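Local coordinates for protein glucose-6-phosphate isomerase (Chlamydia trachomatis D/UW-3/CX, PDB 6OTU) that catalyses the reversible isomerization of glucose-6-phosphate to fructose-6-phosphate, at residues L33-L39 against L435-Q439; P30-T34 against F450-S454; T332-Y338 against V399-G405; Y58-V63 against L320-N324; A22-M26 against R66-L71. All blocks are in the same frame, centred on the assembly; numbering follows the deposited sequence.

Contact 1. Residues L33-L39 against L435-Q439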
# COMPACT_ATOMS: atom_id res chain seq x y z
N LEU A 33 -1.06 23.54 16.86
CA LEU A 33 0.02 22.75 17.45
C LEU A 33 1.39 23.37 17.21
O LEU A 33 2.36 22.90 17.81
CB LEU A 33 -0.01 21.31 16.90
CG LEU A 33 -1.31 20.55 17.17
CD1 LEU A 33 -1.43 19.26 16.33
CD2 LEU A 33 -1.50 20.26 18.67
N THR A 34 1.51 24.39 16.35
CA THR A 34 2.80 25.04 16.14
C THR A 34 3.06 26.20 17.08
O THR A 34 4.17 26.73 17.08
CB THR A 34 2.93 25.57 14.71
OG1 THR A 34 2.12 26.74 14.57
CG2 THR A 34 2.57 24.53 13.64
N ALA A 35 2.06 26.64 17.86
CA ALA A 35 2.28 27.73 18.81
C ALA A 35 3.27 27.31 19.88
O ALA A 35 3.17 26.21 20.43
CB ALA A 35 0.96 28.15 19.46
N SER A 36 4.22 28.19 20.19
CA SER A 36 5.29 27.86 21.12
C SER A 36 4.71 27.43 22.47
O SER A 36 3.76 28.03 22.97
CB SER A 36 6.23 29.04 21.29
OG SER A 36 5.94 29.75 22.48
N GLY A 37 5.27 26.35 23.02
CA GLY A 37 4.80 25.80 24.28
C GLY A 37 3.48 25.06 24.27
O GLY A 37 2.97 24.73 25.34
N CYS A 38 2.90 24.77 23.09
CA CYS A 38 1.60 24.10 23.08
C CYS A 38 1.73 22.63 23.47
O CYS A 38 0.84 22.09 24.14
CB CYS A 38 0.94 24.21 21.70
SG CYS A 38 -0.49 23.11 21.46
N LEU A 39 2.81 21.97 23.06
CA LEU A 39 3.04 20.56 23.40
C LEU A 39 3.77 20.47 24.75
O LEU A 39 4.93 20.06 24.86
CB LEU A 39 3.81 19.87 22.28
CG LEU A 39 3.09 19.77 20.92
CD1 LEU A 39 3.87 18.86 19.99
CD2 LEU A 39 1.66 19.28 21.07
N LEU A 435 6.16 14.60 16.45
CA LEU A 435 6.41 15.96 16.93
C LEU A 435 6.71 16.93 15.79
O LEU A 435 6.18 18.04 15.75
CB LEU A 435 7.57 15.96 17.93
CG LEU A 435 7.17 15.38 19.28
CD1 LEU A 435 8.37 15.34 20.19
CD2 LEU A 435 6.08 16.20 19.92
N ALA A 436 7.55 16.51 14.84
CA ALA A 436 7.90 17.38 13.72
C ALA A 436 6.67 17.69 12.87
O ALA A 436 6.46 18.85 12.48
CB ALA A 436 9.00 16.74 12.88
N LEU A 437 5.84 16.68 12.60
CA LEU A 437 4.63 16.90 11.80
C LEU A 437 3.68 17.86 12.50
O LEU A 437 3.05 18.70 11.85
CB LEU A 437 3.93 15.56 11.51
CG LEU A 437 4.51 14.68 10.39
CD1 LEU A 437 3.98 13.24 10.45
CD2 LEU A 437 4.28 15.29 9.01
N ALA A 438 3.58 17.76 13.83
CA ALA A 438 2.67 18.62 14.58
C ALA A 438 3.21 20.05 14.76
O ALA A 438 2.45 21.02 14.67
CB ALA A 438 2.36 18.00 15.94
N GLN A 439 4.50 20.19 15.04
CA GLN A 439 5.04 21.50 15.38
C GLN A 439 5.59 22.25 14.18
O GLN A 439 5.59 23.49 14.19
CB GLN A 439 6.18 21.39 16.39
CG GLN A 439 5.76 21.03 17.79
CD GLN A 439 6.95 20.91 18.70
OE1 GLN A 439 7.92 20.22 18.38
NE2 GLN A 439 6.90 21.58 19.85
O HOH W 1 4.33 23.51 19.67
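A mostly apolar loop-on-helix contact: residues 33-39, in the loop between helices 18-26 and 41-46, lie against the C-terminal end of helix 422-439. No direct hydrogen bond crosses it. Leu33 and Leu39 both point their CA-to-CB bonds toward the helix. Leu39 CD1 sits 3.5 Å from Leu435 CD2 and 3.6 Å from Gln439 CG, and Leu33 CD1 reaches Ala438 CB at 4.0 Å, so the two leucines pack along the helix surface around Ala438. Between them the chain reverses in a type II beta turn from Ala35 to Cys38, closed by Cys38 N to Ala35 O (3.0 Å); Gly37 takes the positive phi usual at the third position of this turn. Thr34 and Gln439 are the nearest CA pair, 4.3 Å apart, and Thr34 CG2 lies 3.2 Å from Gln439 O at the last helical turn, while the threonine hydroxyl is engaged by Asp32. A water bridges the polar groups: it donates to Leu33 O (2.8 Å) and Ala35 O (3.0 Å) and accepts from Gln439 NE2 (3.2 Å). The same helix end touches the second subunit, Leu435 packing on Gly524 and Gln439 on Glu521 of that chain.

Contact 2. Residues P30-T34 against F450-S454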
# COMPACT_ATOMS: atom_id res chain seq x y z
N PRO A 30 -9.33 25.10 15.07
CA PRO A 30 -8.67 24.04 15.85
C PRO A 30 -7.38 24.55 16.50
O PRO A 30 -6.75 25.51 16.04
CB PRO A 30 -8.39 22.96 14.80
CG PRO A 30 -8.36 23.70 13.50
CD PRO A 30 -9.36 24.79 13.63
N ILE A 31 -6.99 23.89 17.60
CA ILE A 31 -5.79 24.31 18.31
C ILE A 31 -4.60 24.33 17.35
O ILE A 31 -4.51 23.52 16.41
CB ILE A 31 -5.54 23.42 19.55
CG1 ILE A 31 -4.44 24.03 20.43
CG2 ILE A 31 -5.18 21.98 19.17
CD1 ILE A 31 -4.14 23.23 21.71
N ASP A 32 -3.72 25.31 17.56
CA ASP A 32 -2.52 25.48 16.74
C ASP A 32 -1.37 24.72 17.39
O ASP A 32 -0.76 25.20 18.36
CB ASP A 32 -2.21 26.97 16.57
CG ASP A 32 -0.90 27.22 15.80
OD1 ASP A 32 -0.37 26.31 15.14
OD2 ASP A 32 -0.41 28.37 15.87
N LEU A 33 -1.06 23.54 16.86
CA LEU A 33 0.02 22.75 17.45
C LEU A 33 1.39 23.37 17.21
O LEU A 33 2.36 22.90 17.81
CB LEU A 33 -0.01 21.31 16.90
CG LEU A 33 -1.31 20.55 17.17
CD1 LEU A 33 -1.43 19.26 16.33
CD2 LEU A 33 -1.50 20.26 18.67
N THR A 34 1.51 24.39 16.35
CA THR A 34 2.80 25.04 16.14
C THR A 34 3.06 26.20 17.08
O THR A 34 4.17 26.73 17.08
CB THR A 34 2.93 25.57 14.71
OG1 THR A 34 2.12 26.74 14.57
CG2 THR A 34 2.57 24.53 13.64
N PHE A 450 8.58 24.11 7.20
CA PHE A 450 7.63 23.05 7.50
C PHE A 450 6.51 23.69 8.30
O PHE A 450 6.74 24.20 9.40
CB PHE A 450 8.33 21.92 8.26
CG PHE A 450 9.53 21.36 7.54
CD1 PHE A 450 9.39 20.32 6.64
CD2 PHE A 450 10.79 21.89 7.74
CE1 PHE A 450 10.50 19.81 5.96
CE2 PHE A 450 11.90 21.38 7.06
CZ PHE A 450 11.75 20.35 6.17
N LYS A 451 5.30 23.72 7.72
CA LYS A 451 4.20 24.48 8.29
C LYS A 451 3.63 23.80 9.52
O LYS A 451 3.06 24.47 10.39
CB LYS A 451 3.10 24.69 7.24
CG LYS A 451 3.62 25.23 5.88
CD LYS A 451 2.48 25.53 4.87
CE LYS A 451 2.83 25.11 3.42
NZ LYS A 451 2.40 23.71 3.06
N GLY A 452 3.76 22.47 9.61
CA GLY A 452 3.31 21.77 10.79
C GLY A 452 1.79 21.68 10.81
O GLY A 452 1.12 21.79 9.78
N ASN A 453 1.26 21.48 12.02
CA ASN A 453 -0.18 21.30 12.24
C ASN A 453 -0.73 20.10 11.48
O ASN A 453 -1.91 20.05 11.16
CB ASN A 453 -0.98 22.56 11.89
CG ASN A 453 -1.25 23.43 13.10
OD1 ASN A 453 -1.33 22.92 14.23
ND2 ASN A 453 -1.37 24.73 12.90
N SER A 454 0.12 19.12 11.20
CA SER A 454 -0.33 17.89 10.58
C SER A 454 -0.53 16.86 11.69
O SER A 454 0.45 16.51 12.37
CB SER A 454 0.68 17.40 9.54
OG SER A 454 0.55 16.04 9.23
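An Asx turn at Asp32 forms the polar centre of this loop-to-loop contact, in which residues 30-34 meet the connection from helix 422-439 to strand 456-461. Asp32 OD1 accepts from Thr34 N (2.9 Å) and Thr34 OG1 (2.6 Å), and from Asn453 ND2 across the contact (2.9 Å). The other end of the same amide, Asn453 OD1, accepts a hydrogen bond from Leu33 N (2.7 Å). Asn453 thus spans the turn through OD1 and ND2 of its side-chain amide, its backbone at positive phi. Thr34 CG2 lies against the opposing backbone, 3.3 Å from Lys451 O and 4.0 Å from Gly452 CA; a CB on Gly452 would clash with this methyl. Arg62 NE hydrogen-bonds to Ile31 O and Arg62 packs on Asn453, while Asn453 and Ser454 pair through their backbones with Ala438 and Leu437 of helix 422-439. One carboxylate oxygen has three donors and one amide both gives and accepts, so the contact is specified largely by directional hydrogen bonds, with the Thr34 methyl packed beside them.

Contact 3. Residues T332-Y338 against V399-G405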
# COMPACT_ATOMS: atom_id res chain seq x y z
N THR A 332 -8.15 11.35 3.89
CA THR A 332 -7.38 10.12 4.02
C THR A 332 -6.84 9.99 5.44
O THR A 332 -6.90 10.93 6.23
CB THR A 332 -6.18 10.02 3.04
OG1 THR A 332 -5.07 10.80 3.52
CG2 THR A 332 -6.56 10.45 1.63
N THR A 333 -6.35 8.78 5.75
CA THR A 333 -5.60 8.46 6.96
C THR A 333 -4.47 7.52 6.57
O THR A 333 -4.72 6.49 5.93
CB THR A 333 -6.46 7.77 8.04
OG1 THR A 333 -7.60 8.57 8.36
CG2 THR A 333 -5.65 7.59 9.32
N ALA A 334 -3.25 7.85 6.97
CA ALA A 334 -2.07 7.00 6.80
C ALA A 334 -1.80 6.23 8.09
O ALA A 334 -1.60 6.83 9.16
CB ALA A 334 -0.84 7.82 6.43
N VAL A 335 -1.75 4.91 7.99
CA VAL A 335 -1.37 4.04 9.10
C VAL A 335 0.10 3.68 8.92
O VAL A 335 0.48 3.08 7.90
CB VAL A 335 -2.26 2.79 9.18
CG1 VAL A 335 -2.02 2.04 10.47
CG2 VAL A 335 -3.76 3.18 9.04
N ILE A 336 0.93 4.03 9.90
CA ILE A 336 2.39 3.93 9.75
C ILE A 336 2.99 3.04 10.83
O ILE A 336 3.35 3.54 11.90
CB ILE A 336 3.04 5.33 9.78
CG1 ILE A 336 2.42 6.26 8.73
CG2 ILE A 336 4.56 5.22 9.63
CD1 ILE A 336 2.62 5.80 7.27
N PRO A 337 3.10 1.73 10.61
CA PRO A 337 3.70 0.86 11.65
C PRO A 337 5.24 0.89 11.60
O PRO A 337 5.85 0.69 10.55
CB PRO A 337 3.15 -0.54 11.31
CG PRO A 337 2.19 -0.34 10.07
CD PRO A 337 2.56 0.98 9.46
N TYR A 338 5.85 1.17 12.76
CA TYR A 338 7.31 1.09 12.89
C TYR A 338 7.67 -0.33 13.33
O TYR A 338 8.11 -0.58 14.44
CB TYR A 338 7.84 2.14 13.86
CG TYR A 338 8.04 3.50 13.19
CD1 TYR A 338 6.95 4.18 12.67
CD2 TYR A 338 9.31 4.08 13.07
CE1 TYR A 338 7.11 5.40 12.06
CE2 TYR A 338 9.48 5.32 12.44
CZ TYR A 338 8.36 5.97 11.93
OH TYR A 338 8.47 7.20 11.29
N VAL A 399 -2.43 15.09 5.71
CA VAL A 399 -2.71 13.66 5.87
C VAL A 399 -2.57 13.31 7.35
O VAL A 399 -1.45 13.32 7.88
CB VAL A 399 -1.77 12.79 5.02
CG1 VAL A 399 -2.07 11.32 5.26
CG2 VAL A 399 -1.88 13.15 3.55
N PRO A 400 -3.66 13.03 8.05
CA PRO A 400 -3.56 12.53 9.43
C PRO A 400 -2.90 11.15 9.50
O PRO A 400 -3.15 10.28 8.66
CB PRO A 400 -5.03 12.44 9.89
CG PRO A 400 -5.82 13.26 8.85
CD PRO A 400 -5.05 13.21 7.58
N VAL A 401 -2.05 10.95 10.50
CA VAL A 401 -1.25 9.73 10.62
C VAL A 401 -1.60 9.00 11.91
O VAL A 401 -1.79 9.61 12.96
CB VAL A 401 0.27 10.04 10.58
CG1 VAL A 401 1.09 8.85 11.11
CG2 VAL A 401 0.70 10.36 9.18
N GLU A 402 -1.66 7.68 11.81
CA GLU A 402 -1.72 6.77 12.95
C GLU A 402 -0.40 6.02 13.02
O GLU A 402 -0.16 5.10 12.23
CB GLU A 402 -2.91 5.82 12.83
CG GLU A 402 -4.28 6.53 12.82
CD GLU A 402 -5.46 5.59 12.63
OE1 GLU A 402 -5.31 4.51 12.02
OE2 GLU A 402 -6.56 5.92 13.11
N PHE A 403 0.46 6.40 13.96
CA PHE A 403 1.74 5.72 14.16
C PHE A 403 1.53 4.49 15.02
O PHE A 403 0.82 4.55 16.04
CB PHE A 403 2.77 6.63 14.85
CG PHE A 403 3.31 7.71 13.97
CD1 PHE A 403 4.15 7.40 12.91
CD2 PHE A 403 2.97 9.03 14.20
CE1 PHE A 403 4.65 8.41 12.08
CE2 PHE A 403 3.48 10.05 13.39
CZ PHE A 403 4.33 9.73 12.33
N ILE A 404 2.17 3.39 14.66
CA ILE A 404 2.17 2.20 15.50
C ILE A 404 3.60 1.79 15.77
O ILE A 404 4.38 1.60 14.83
CB ILE A 404 1.39 1.04 14.85
CG1 ILE A 404 0.02 1.53 14.38
CG2 ILE A 404 1.29 -0.13 15.84
CD1 ILE A 404 -0.94 0.42 13.94
N GLY A 405 3.94 1.60 17.05
CA GLY A 405 5.30 1.25 17.41
C GLY A 405 5.41 0.36 18.63
O GLY A 405 4.44 0.11 19.35
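Five backbone hydrogen bonds pair these parallel strands: Ala334 N to Pro400 O (3.0 Å), Glu402 N to Ala334 O (2.8 Å), Ile336 N to Glu402 O (2.8 Å), Ile404 N to Ile336 O (3.0 Å) and Tyr338 N to Ile404 O (2.6 Å). Ala334, Ile336, Glu402 and Ile404 each use both N and O, in the alternating pattern of a parallel ladder, and the short axes run 16° apart. CA-H...O contacts intervene, such as Val401 CA to Ala334 O at 3.3 Å. On the face of Ala334 and Ile336, Ile336 CG1 meets Val401 CG1 at 3.8 Å. Farther along, Tyr338 CE1 lies 3.7 Å from Phe403 CD1. On the other face Val335 CG1 touches Ile404 CD1 (4.0 Å), while the Glu402 carboxylate makes a salt bridge to Lys479 and a hydrogen bond to Tyr476. These are neighbouring inner strands of the mixed sheet in an SIS-type alpha/beta domain: strand 375-377 flanks 332-337, strand 456-461 flanks 401-406, and helices 389-394 and 422-439 cover the Phe403 face.

Contact 4. Residues Y58-V63 against L320-N324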
# COMPACT_ATOMS: atom_id res chain seq x y z
N TYR A 58 -2.23 11.27 21.98
CA TYR A 58 -2.87 12.07 20.95
C TYR A 58 -2.67 13.55 21.22
O TYR A 58 -3.47 14.37 20.76
CB TYR A 58 -4.37 11.77 20.83
CG TYR A 58 -5.13 11.76 22.15
CD1 TYR A 58 -4.99 10.70 23.04
CD2 TYR A 58 -5.98 12.81 22.51
CE1 TYR A 58 -5.68 10.67 24.25
CE2 TYR A 58 -6.68 12.79 23.73
CZ TYR A 58 -6.52 11.71 24.60
OH TYR A 58 -7.19 11.66 25.81
N ALA A 59 -1.63 13.91 21.98
CA ALA A 59 -1.27 15.31 22.13
C ALA A 59 -0.93 15.95 20.78
O ALA A 59 -1.01 17.18 20.64
CB ALA A 59 -0.11 15.45 23.12
N THR A 60 -0.56 15.16 19.78
CA THR A 60 -0.26 15.68 18.45
C THR A 60 -1.46 15.64 17.50
O THR A 60 -1.29 15.79 16.29
CB THR A 60 0.92 14.90 17.85
OG1 THR A 60 0.68 13.49 17.97
CG2 THR A 60 2.22 15.25 18.58
N GLU A 61 -2.68 15.43 18.02
CA GLU A 61 -3.91 15.69 17.28
C GLU A 61 -4.39 17.10 17.61
O GLU A 61 -4.14 17.62 18.69
CB GLU A 61 -5.02 14.69 17.65
CG GLU A 61 -4.68 13.23 17.43
CD GLU A 61 -4.98 12.76 16.03
OE1 GLU A 61 -5.44 13.58 15.21
OE2 GLU A 61 -4.72 11.57 15.74
N ARG A 62 -5.09 17.71 16.65
CA ARG A 62 -5.59 19.09 16.81
C ARG A 62 -6.89 19.09 17.61
O ARG A 62 -7.97 19.42 17.12
CB ARG A 62 -5.77 19.75 15.45
CG ARG A 62 -4.50 19.87 14.64
CD ARG A 62 -4.66 20.81 13.45
NE ARG A 62 -4.66 22.21 13.84
CZ ARG A 62 -4.78 23.22 12.98
NH1 ARG A 62 -4.93 22.96 11.69
NH2 ARG A 62 -4.76 24.48 13.41
N VAL A 63 -6.77 18.71 18.88
CA VAL A 63 -7.91 18.63 19.79
C VAL A 63 -7.51 19.25 21.13
O VAL A 63 -6.36 19.15 21.56
CB VAL A 63 -8.40 17.18 19.97
CG1 VAL A 63 -9.02 16.66 18.67
CG2 VAL A 63 -7.27 16.26 20.42
N LEU A 320 -11.59 10.51 17.23
CA LEU A 320 -10.52 11.33 16.65
C LEU A 320 -10.51 11.21 15.12
O LEU A 320 -10.24 12.19 14.41
CB LEU A 320 -9.17 10.91 17.23
CG LEU A 320 -8.93 11.26 18.71
CD1 LEU A 320 -7.72 10.53 19.25
CD2 LEU A 320 -8.79 12.77 18.89
N GLY A 321 -10.80 10.02 14.59
CA GLY A 321 -10.91 9.89 13.14
C GLY A 321 -12.07 10.69 12.57
O GLY A 321 -11.94 11.34 11.53
N VAL A 322 -13.21 10.67 13.27
CA VAL A 322 -14.38 11.44 12.86
C VAL A 322 -14.07 12.94 12.91
O VAL A 322 -14.47 13.70 12.01
CB VAL A 322 -15.59 11.09 13.76
CG1 VAL A 322 -16.68 12.14 13.67
CG2 VAL A 322 -16.12 9.69 13.44
N TRP A 323 -13.34 13.37 13.94
CA TRP A 323 -12.87 14.76 14.01
C TRP A 323 -12.04 15.11 12.78
O TRP A 323 -12.31 16.11 12.11
CB TRP A 323 -12.06 14.97 15.29
CG TRP A 323 -11.35 16.30 15.41
CD1 TRP A 323 -10.00 16.52 15.35
CD2 TRP A 323 -11.96 17.59 15.68
NE1 TRP A 323 -9.73 17.85 15.55
CE2 TRP A 323 -10.91 18.53 15.75
CE3 TRP A 323 -13.28 18.03 15.86
CZ2 TRP A 323 -11.13 19.90 15.98
CZ3 TRP A 323 -13.50 19.39 16.08
CH2 TRP A 323 -12.43 20.31 16.14
N ASN A 324 -11.05 14.29 12.46
CA ASN A 324 -10.22 14.57 11.30
C ASN A 324 -11.01 14.49 10.00
O ASN A 324 -10.89 15.35 9.12
CB ASN A 324 -9.03 13.61 11.26
CG ASN A 324 -7.92 14.01 12.23
OD1 ASN A 324 -7.71 15.20 12.51
ND2 ASN A 324 -7.20 13.02 12.74
O HOH W 2 -6.61 16.18 14.84
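Two direct hydrogen bonds and a water bridge tie the 58-63 loop to helix 313-327. Asn324 ND2 donates to Glu61 OE1 (3.1 Å), and Trp323 NE1 gives Arg62 O a weak bond, short at 2.8 Å but bent (N-H...O angle 125°). The water donates to Glu61 OE1 (2.9 Å) and Asn324 OD1 (2.8 Å) and accepts from Arg62 N (2.8 Å), so both ends of the Asn324 amide are engaged. The loop is shaped by a type I beta turn from Tyr58 to Glu61, followed by an inverse gamma turn centred on Arg62. The apolar contacts gather around Leu320 and Trp323. Leu320 CD1 lies 3.9 Å from Tyr58 CB and Leu320 CD2 3.9 Å from Val63 CG1; the same Val63 methyl sits over the indole in a CH-pi contact, 3.6 Å from the centroid of the Trp323 five-membered ring. The loop leads from strand 54-57 into helix 65-77, whose Cys67 packs on Trp323, while Arg62 NE hydrogen-bonds to Ile31 O and Thr60 reaches Ser456 at strand 456-461.

Contact 5. Residues A22-M26 against R66-L71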
# COMPACT_ATOMS: atom_id res chain seq x y z
N ALA A 22 -21.98 21.68 18.06
CA ALA A 22 -20.89 22.31 18.80
C ALA A 22 -19.55 22.07 18.13
O ALA A 22 -18.69 22.96 18.08
CB ALA A 22 -20.86 21.80 20.24
N LEU A 23 -19.35 20.86 17.60
CA LEU A 23 -18.06 20.52 17.02
C LEU A 23 -17.80 21.30 15.72
O LEU A 23 -16.64 21.58 15.39
CB LEU A 23 -17.98 19.01 16.78
CG LEU A 23 -17.62 18.14 17.98
CD1 LEU A 23 -18.05 16.68 17.74
CD2 LEU A 23 -16.12 18.23 18.28
N GLN A 24 -18.86 21.63 14.98
CA GLN A 24 -18.70 22.38 13.75
C GLN A 24 -18.20 23.79 14.04
O GLN A 24 -17.39 24.32 13.28
CB GLN A 24 -20.01 22.43 12.97
CG GLN A 24 -20.39 21.09 12.35
CD GLN A 24 -21.70 21.14 11.59
OE1 GLN A 24 -22.67 21.79 12.01
NE2 GLN A 24 -21.75 20.43 10.46
N GLU A 25 -18.65 24.39 15.14
CA GLU A 25 -18.11 25.68 15.58
C GLU A 25 -16.65 25.55 16.00
O GLU A 25 -15.82 26.40 15.66
CB GLU A 25 -18.94 26.24 16.72
CG GLU A 25 -20.42 25.98 16.56
CD GLU A 25 -21.28 26.89 17.40
OE1 GLU A 25 -22.48 27.03 17.08
OE2 GLU A 25 -20.76 27.46 18.39
N MET A 26 -16.32 24.48 16.72
CA MET A 26 -14.94 24.30 17.17
C MET A 26 -14.01 24.04 16.00
O MET A 26 -12.87 24.52 15.99
CB MET A 26 -14.88 23.14 18.18
CG MET A 26 -15.70 23.37 19.41
SD MET A 26 -15.65 21.98 20.55
CE MET A 26 -17.22 22.26 21.39
N ARG A 66 -12.24 21.25 25.20
CA ARG A 66 -13.56 21.58 24.68
C ARG A 66 -14.00 20.59 23.61
O ARG A 66 -15.11 20.05 23.64
CB ARG A 66 -13.54 23.01 24.12
CG ARG A 66 -14.87 23.55 23.63
CD ARG A 66 -14.84 25.07 23.40
NE ARG A 66 -13.97 25.45 22.28
CZ ARG A 66 -14.37 26.17 21.24
NH1 ARG A 66 -15.63 26.59 21.17
NH2 ARG A 66 -13.51 26.48 20.27
N CYS A 67 -13.11 20.34 22.65
CA CYS A 67 -13.37 19.41 21.55
C CYS A 67 -13.62 17.98 22.05
O CYS A 67 -14.55 17.30 21.59
CB CYS A 67 -12.18 19.47 20.59
SG CYS A 67 -12.14 18.19 19.39
N LEU A 68 -12.79 17.51 22.98
CA LEU A 68 -12.94 16.17 23.52
C LEU A 68 -14.19 16.01 24.39
O LEU A 68 -14.73 14.91 24.48
CB LEU A 68 -11.69 15.79 24.33
CG LEU A 68 -10.39 15.71 23.52
CD1 LEU A 68 -9.18 15.80 24.44
CD2 LEU A 68 -10.33 14.45 22.66
N GLU A 69 -14.66 17.09 25.03
CA GLU A 69 -15.91 16.96 25.77
C GLU A 69 -17.08 16.77 24.81
O GLU A 69 -17.96 15.93 25.04
CB GLU A 69 -16.15 18.16 26.68
N ALA A 70 -17.08 17.51 23.71
CA ALA A 70 -18.15 17.40 22.73
C ALA A 70 -18.09 16.07 21.97
O ALA A 70 -19.13 15.44 21.74
CB ALA A 70 -18.09 18.59 21.77
N LEU A 71 -16.90 15.64 21.54
CA LEU A 71 -16.78 14.30 20.97
C LEU A 71 -17.35 13.25 21.93
O LEU A 71 -18.06 12.34 21.51
CB LEU A 71 -15.32 13.97 20.63
CG LEU A 71 -14.72 14.65 19.39
CD1 LEU A 71 -13.21 14.43 19.31
CD2 LEU A 71 -15.42 14.17 18.12
O HOH W 3 -18.47 27.90 19.85
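Helices 18-26 and 65-77 pack side by side in nearly opposite directions, their short axes 9.8 Å apart at closest and 156° between N-to-C directions. The bumps are Leu23 and Met26, one turn apart on helix 18-26; the hollow lies around small Ala70, where the CA atoms of Leu23 and Ala70 come within 6.5 Å. Leu23 fits among Cys67, Ala70 and Leu71: its CG is 3.8 Å from Ala70 CB, its CD1 3.7 Å from Leu71 CD2 and its CD2 4.1 Å from Cys67 SG. Met26 packs beside it, with CE 3.8 Å from Ala70 CB and 3.5 Å from Arg66 CG, and SD 3.6 Å from Cys67 CA. The Arg66 side chain folds over this methionine, with Met26 CG over one face of its guanidinium. At this exposed edge a water accepts a weak bond from Arg66 NH1 (3.4 Å) and donates to Glu25 OE2 (2.8 Å). With no direct hydrogen bond between the segments, this is an antiparallel helix pair held by interlocking side chains; it joins the N-terminal helix 18-26 to helix 65-77, with Trp323 of helix 313-327 against both Leu23 and Cys67.

Overall arrangement
The N-terminal region runs past contacts 5, 2 and 1 in turn. Contacts 1 and 2 share Leu33 and Thr34, with centres 6 Å apart, and Ala438 O probably accepts a hydrogen bond from Asn453 N (2.9 Å). Arg62 NE joins contact 4 to contact 2 at Ile31 O (2.9 Å); Trp323 CZ3 packs on Leu23 CD2 (3.6 Å), linking contacts 4 and 5. Contact 3 lies deeper, its centre about 13 Å from the centre of the chain; its Pro400 CB is 3.6 Å from Asn324 ND2. Nearest to catalysis, its Tyr338 side chain is about 8 Å from that of probable active-site His386 and about 13 Å from bound glucose-6-phosphate. Contacts 1, 2 and 3 touch the second subunit.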